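PDB 3PZJ: probable acetyltransferases from Chromobacterium violaceum, which probably transfers an acetyl group from acetyl-coenzyme A to an acceptor amine, possibly the N-terminal serine or alanine of a protein. Local coordinates for residues Gln177-Leu182 and Val197-Asp202. Numbering follows the deposited sequence.
Sequences QFEGTL and VFSMLD
E179 reaches over from strand 177-182 to V197 and S199 of strand 197-201. Its CB lies 3.5 Å from V197 O. CG is anti to the carbonyl carbon (chi1 -73°), and the chain runs extended from there. CG comes near S199 OG, and CD comes closer to it. At the tip the two oxygens part. OE1 lies against V197 CG1 and forms a salt bridge with R155 of strand 155-161, on the far side of strand 191-201. OE2 accepts a 2.7 Å hydrogen bond from S199 OG, which meets it from above the carboxylate plane. R183 of the second subunit forms a salt bridge to OE2 through NE and a hydrogen bond to S199 OG through NH2. Two arginines from different chains therefore share this carboxylate, which would favour its charged form.

The backbones pair antiparallel. Q177 and S199 form a hydrogen-bonded pair, with Q177 N to S199 O at 2.8 Å. Beyond F178 the register slips by one residue. V197 O accepts from E179 N at 2.8 Å. G180 N also bonds weakly to V197 O, at 3.4 Å. V197 N returns a nearly straight bond to G180 O. The backbone angles of G180 would jam a CB against the preceding carbonyl oxygen, which calls for glycine.

F178 and F198 share one sheet face, packed against helix 165-174. CG of F178 is anti to the backbone N (chi1 178°). The ring turns its edge to the face of F198. F178 CD1 lies over the F198 ring, offset toward its rim, 3.8 Å from F198 CE1. The planes stand at 63°. G180 N sits over the centre of the F178 ring.

This is a classic beta bulge in the C-terminal hairpin of the GNAT fold, here at the dimer interface.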
# COMPACT_ATOMS: atom_id res chain seq x y z
N GLN A 177 3.79 -10.09 -13.50
CA GLN A 177 5.01 -9.48 -13.95
C GLN A 177 5.73 -8.86 -12.78
O GLN A 177 5.08 -8.18 -11.95
CB GLN A 177 4.67 -8.35 -14.92
CG GLN A 177 3.87 -8.75 -16.16
CD GLN A 177 4.54 -9.91 -16.89
OE1 GLN A 177 3.96 -11.01 -17.02
NE2 GLN A 177 5.78 -9.69 -17.30
N PHE A 178 7.06 -8.95 -12.78
CA PHE A 178 7.86 -8.33 -11.73
C PHE A 178 7.93 -6.86 -11.94
O PHE A 178 8.23 -6.43 -13.07
CB PHE A 178 9.30 -8.92 -11.72
CG PHE A 178 10.18 -8.31 -10.71
CD1 PHE A 178 9.89 -8.42 -9.38
CD2 PHE A 178 11.26 -7.53 -11.10
CE1 PHE A 178 10.74 -7.76 -8.39
CE2 PHE A 178 12.09 -6.89 -10.15
CZ PHE A 178 11.82 -7.03 -8.79
N GLU A 179 7.63 -6.06 -10.88
CA GLU A 179 7.67 -4.63 -11.00
C GLU A 179 8.88 -3.99 -10.28
O GLU A 179 9.43 -3.00 -10.75
CB GLU A 179 6.37 -3.99 -10.47
CG GLU A 179 5.20 -4.21 -11.41
CD GLU A 179 3.93 -3.59 -10.94
OE1 GLU A 179 3.71 -3.45 -9.72
OE2 GLU A 179 3.09 -3.35 -11.82
N GLY A 180 9.24 -4.50 -9.14
CA GLY A 180 10.39 -4.02 -8.42
C GLY A 180 10.37 -4.51 -6.99
O GLY A 180 9.47 -5.28 -6.61
N THR A 181 11.37 -4.07 -6.24
CA THR A 181 11.59 -4.47 -4.89
C THR A 181 11.65 -3.26 -3.96
O THR A 181 12.39 -2.36 -4.15
CB THR A 181 12.89 -5.25 -4.74
OG1 THR A 181 12.91 -6.38 -5.59
CG2 THR A 181 13.10 -5.67 -3.30
N LEU A 182 10.80 -3.33 -2.95
CA LEU A 182 10.70 -2.35 -1.90
C LEU A 182 11.73 -2.71 -0.81
O LEU A 182 11.52 -3.63 0.01
CB LEU A 182 9.29 -2.30 -1.36
CG LEU A 182 8.23 -1.45 -2.05
CD1 LEU A 182 8.49 -1.25 -3.54
CD2 LEU A 182 6.80 -1.95 -1.72
N VAL A 197 7.45 -6.90 -5.52
CA VAL A 197 6.09 -6.62 -5.98
C VAL A 197 5.93 -7.07 -7.41
O VAL A 197 6.76 -6.74 -8.30
CB VAL A 197 5.73 -5.12 -5.87
CG1 VAL A 197 4.26 -4.87 -6.36
CG2 VAL A 197 5.91 -4.62 -4.43
N PHE A 198 4.91 -7.90 -7.62
CA PHE A 198 4.52 -8.40 -8.88
C PHE A 198 3.07 -7.97 -9.16
O PHE A 198 2.33 -7.77 -8.23
CB PHE A 198 4.52 -9.91 -8.91
CG PHE A 198 5.84 -10.55 -8.59
CD1 PHE A 198 6.68 -11.00 -9.61
CD2 PHE A 198 6.20 -10.81 -7.27
CE1 PHE A 198 7.89 -11.63 -9.31
CE2 PHE A 198 7.40 -11.43 -6.99
CZ PHE A 198 8.26 -11.80 -8.00
N SER A 199 2.64 -7.93 -10.42
CA SER A 199 1.27 -7.59 -10.74
C SER A 199 0.77 -8.19 -12.00
O SER A 199 1.55 -8.54 -12.90
CB SER A 199 1.08 -6.06 -10.81
OG SER A 199 1.60 -5.55 -12.02
N MSE A 200 -0.55 -8.30 -12.07
CA MSE A 200 -1.27 -8.74 -13.26
C MSE A 200 -2.41 -7.76 -13.54
O MSE A 200 -3.29 -7.56 -12.71
CB MSE A 200 -1.83 -10.15 -13.05
CG MSE A 200 -3.20 -10.37 -13.68
SE MSE A 200 -3.31 -12.05 -14.67
CE MSE A 200 -1.77 -11.81 -15.85
N LEU A 201 -2.36 -7.14 -14.72
CA LEU A 201 -3.26 -6.11 -15.10
C LEU A 201 -4.44 -6.72 -15.79
O LEU A 201 -4.36 -7.85 -16.34
CB LEU A 201 -2.57 -5.17 -16.05
CG LEU A 201 -1.30 -4.45 -15.62
CD1 LEU A 201 -0.98 -3.33 -16.58
CD2 LEU A 201 -1.51 -3.85 -14.19
N ASP A 202 -5.54 -5.97 -15.84
CA ASP A 202 -6.73 -6.46 -16.48
C ASP A 202 -6.48 -6.83 -17.94
O ASP A 202 -7.01 -7.81 -18.43
CB ASP A 202 -7.95 -5.52 -16.30
CG ASP A 202 -7.73 -4.07 -16.72
OD1 ASP A 202 -6.64 -3.69 -17.12
OD2 ASP A 202 -8.73 -3.28 -16.62